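Delta toxin (Clostridium perfringens, PDB 2YGT) is a haemolytic beta-pore-forming toxin that probably kills host cells by assembling into beta-barrel pores in their membranes. Local coordinates at residues G85-P90 against S219-G224. Numbering follows the deposited sequence.
Sequences GVMRWP and SLITGG
I221, on the short helix 219-222, packs against M87, W89 and P90 at the start of the long strand 84-99 in a small, buried and essentially apolar helix-on-strand contact. The strand pairs with strands 76-79 and 241-259 in an antiparallel sheet, and the helix packs onto it just before strand 224-235. The two branches of the isoleucine share out the strand: CG2 meets M87, the CG1-CD1 branch P90 and W89. M87 CE lies 3.5 Å from I221 CG2; the methionine chain is extended throughout (chi1 171°, CG anti to the backbone N), which carries its methyl across to the helix, where the two side chains cross at about a right angle. The extended chi2 of I221 (176°) sends CD1 obliquely to the indole of W89, 4.1 Å from W89 CE3. P90 sets CG against the carbonyl L220 O (3.6 Å), and P90 CD lies 4.1 Å from I221 CG1. The indole is held from outside the pair, NE1 by a hydrogen bond to N267 and the ring by edge-to-face packing with F177 and F198; F198 also touches I221. L220 O is hydrogen-bonded by the hydroxyl of Y93, further along the same strand; the proline merely packs beside it. Beyond T222 the helical turn closes on S219 O, which accepts from G223 N and G224 N, both 2.9 Å away, and G224, with positive phi, leads into strand 224-235. The arrangement is a single helical turn packed by one isoleucine onto an antiparallel sheet, in the beta-rich fold of the leukocidin/hemolysin family of pore-forming toxins, whose regular structure here is nearly all strand.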
ATOM      1  N   GLY A  85     -30.898  -6.640   4.472  1.00 25.90           N
ATOM      2  CA  GLY A  85     -30.004  -5.501   4.362  1.00 25.49           C
ATOM      3  C   GLY A  85     -28.659  -5.864   3.760  1.00 28.74           C
ATOM      4  O   GLY A  85     -28.208  -7.007   3.857  1.00 25.33           O
ATOM      5  N   VAL A  86     -28.012  -4.887   3.135  1.00 30.16           N
ATOM      6  CA  VAL A  86     -26.737  -5.125   2.471  1.00 25.23           C
ATOM      7  C   VAL A  86     -25.685  -4.112   2.895  1.00 26.13           C
ATOM      8  O   VAL A  86     -25.942  -2.908   2.927  1.00 24.35           O
ATOM      9  CB  VAL A  86     -26.878  -5.063   0.933  1.00 31.71           C
ATOM     10  CG1 VAL A  86     -25.529  -5.311   0.266  1.00 22.51           C
ATOM     11  CG2 VAL A  86     -27.920  -6.062   0.446  1.00 23.63           C
ATOM     12  N   MET A  87     -24.500  -4.608   3.229  1.00 22.55           N
ATOM     13  CA  MET A  87     -23.359  -3.743   3.479  1.00 28.32           C
ATOM     14  C   MET A  87     -22.250  -4.070   2.491  1.00 23.73           C
ATOM     15  O   MET A  87     -21.605  -5.112   2.591  1.00 24.85           O
ATOM     16  CB  MET A  87     -22.844  -3.908   4.910  1.00 22.23           C
ATOM     17  CG  MET A  87     -21.532  -3.187   5.170  1.00 21.78           C
ATOM     18  SD  MET A  87     -20.779  -3.618   6.750  1.00 29.68           S
ATOM     19  CE  MET A  87     -19.127  -2.969   6.524  1.00 49.96           C
ATOM     20  N   ARG A  88     -22.041  -3.182   1.526  1.00 21.29           N
ATOM     21  CA  ARG A  88     -20.945  -3.339   0.577  1.00 27.51           C
ATOM     22  C   ARG A  88     -19.647  -2.852   1.208  1.00 25.03           C
ATOM     23  O   ARG A  88     -19.602  -1.773   1.795  1.00 20.47           O
ATOM     24  CB  ARG A  88     -21.256  -2.603  -0.729  1.00 20.75           C
ATOM     25  CG  ARG A  88     -22.447  -3.205  -1.460  1.00 43.86           C
ATOM     26  CD  ARG A  88     -22.879  -2.393  -2.668  1.00 51.38           C
ATOM     27  NE  ARG A  88     -21.873  -2.392  -3.723  1.00 65.66           N
ATOM     28  CZ  ARG A  88     -22.147  -2.217  -5.012  1.00 75.61           C
ATOM     29  NH1 ARG A  88     -23.404  -2.046  -5.408  1.00 81.36           N
ATOM     30  NH2 ARG A  88     -21.169  -2.225  -5.907  1.00 71.14           N
ATOM     31  N   TRP A  89     -18.596  -3.660   1.097  1.00 19.87           N
ATOM     32  CA  TRP A  89     -17.345  -3.386   1.796  1.00 19.54           C
ATOM     33  C   TRP A  89     -16.129  -3.878   1.001  1.00 20.20           C
ATOM     34  O   TRP A  89     -16.252  -4.774   0.163  1.00 18.97           O
ATOM     35  CB  TRP A  89     -17.375  -4.027   3.191  1.00 19.74           C
ATOM     36  CG  TRP A  89     -17.412  -5.529   3.158  1.00 19.72           C
ATOM     37  CD1 TRP A  89     -18.456  -6.316   2.762  1.00 20.00           C
ATOM     38  CD2 TRP A  89     -16.356  -6.425   3.534  1.00 19.46           C
ATOM     39  NE1 TRP A  89     -18.115  -7.643   2.867  1.00 19.94           N
ATOM     40  CE2 TRP A  89     -16.830  -7.737   3.336  1.00 19.62           C
ATOM     41  CE3 TRP A  89     -15.055  -6.243   4.016  1.00 19.16           C
ATOM     42  CZ2 TRP A  89     -16.053  -8.863   3.604  1.00 19.51           C
ATOM     43  CZ3 TRP A  89     -14.282  -7.364   4.283  1.00 19.05           C
ATOM     44  CH2 TRP A  89     -14.785  -8.658   4.076  1.00 19.23           C
ATOM     45  N   PRO A  90     -14.948  -3.290   1.263  1.00 23.89           N
ATOM     46  CA  PRO A  90     -13.727  -3.661   0.542  1.00 18.28           C
ATOM     47  C   PRO A  90     -13.039  -4.849   1.201  1.00 18.62           C
ATOM     48  O   PRO A  90     -12.284  -4.667   2.156  1.00 19.06           O
ATOM     49  CB  PRO A  90     -12.833  -2.419   0.700  1.00 18.08           C
ATOM     50  CG  PRO A  90     -13.568  -1.485   1.659  1.00 24.01           C
ATOM     51  CD  PRO A  90     -14.664  -2.278   2.289  1.00 29.58           C
ATOM     52  N   SER A 219     -10.814   1.205   9.981  1.00 27.58           N
ATOM     53  CA  SER A 219     -10.892   2.440   9.211  1.00 32.91           C
ATOM     54  C   SER A 219     -10.771   2.151   7.713  1.00 36.60           C
ATOM     55  O   SER A 219     -11.137   2.979   6.875  1.00 18.06           O
ATOM     56  CB  SER A 219      -9.815   3.429   9.655  1.00 18.10           C
ATOM     57  OG  SER A 219      -8.539   2.821   9.669  1.00 20.70           O
ATOM     58  N   LEU A 220     -10.257   0.969   7.381  1.00 17.15           N
ATOM     59  CA  LEU A 220     -10.179   0.536   5.992  1.00 16.93           C
ATOM     60  C   LEU A 220     -11.572   0.291   5.413  1.00 17.30           C
ATOM     61  O   LEU A 220     -11.754   0.297   4.195  1.00 17.41           O
ATOM     62  CB  LEU A 220      -9.316  -0.722   5.864  1.00 16.34           C
ATOM     63  CG  LEU A 220      -7.817  -0.485   5.662  1.00 17.98           C
ATOM     64  CD1 LEU A 220      -7.229   0.352   6.795  1.00 16.11           C
ATOM     65  CD2 LEU A 220      -7.077  -1.806   5.520  1.00 15.54           C
ATOM     66  N   ILE A 221     -12.549   0.077   6.288  1.00 17.57           N
ATOM     67  CA  ILE A 221     -13.920  -0.163   5.854  1.00 17.99           C
ATOM     68  C   ILE A 221     -14.766   1.109   5.894  1.00 28.41           C
ATOM     69  O   ILE A 221     -15.576   1.351   4.998  1.00 26.70           O
ATOM     70  CB  ILE A 221     -14.600  -1.268   6.692  1.00 17.91           C
ATOM     71  CG1 ILE A 221     -14.003  -2.635   6.354  1.00 19.93           C
ATOM     72  CG2 ILE A 221     -16.100  -1.276   6.454  1.00 18.48           C
ATOM     73  CD1 ILE A 221     -14.541  -3.769   7.204  1.00 19.20           C
ATOM     74  N   THR A 222     -14.576   1.923   6.927  1.00 18.96           N
ATOM     75  CA  THR A 222     -15.366   3.141   7.083  1.00 20.34           C
ATOM     76  C   THR A 222     -14.847   4.288   6.216  1.00 27.79           C
ATOM     77  O   THR A 222     -15.629   5.104   5.726  1.00 29.54           O
ATOM     78  CB  THR A 222     -15.422   3.607   8.556  1.00 20.31           C
ATOM     79  OG1 THR A 222     -14.092   3.781   9.063  1.00 19.65           O
ATOM     80  CG2 THR A 222     -16.169   2.591   9.421  1.00 22.39           C
ATOM     81  N   GLY A 223     -13.532   4.352   6.031  1.00 25.15           N
ATOM     82  CA  GLY A 223     -12.923   5.427   5.267  1.00 21.41           C
ATOM     83  C   GLY A 223     -12.235   4.954   4.000  1.00 25.33           C
ATOM     84  O   GLY A 223     -12.630   5.320   2.891  1.00 19.68           O
ATOM     85  N   GLY A 224     -11.199   4.139   4.167  1.00 18.52           N
ATOM     86  CA  GLY A 224     -10.427   3.640   3.045  1.00 20.32           C
ATOM     87  C   GLY A 224      -9.029   3.223   3.463  1.00 26.76           C
ATOM     88  O   GLY A 224      -8.651   3.360   4.630  1.00 29.75           O
TER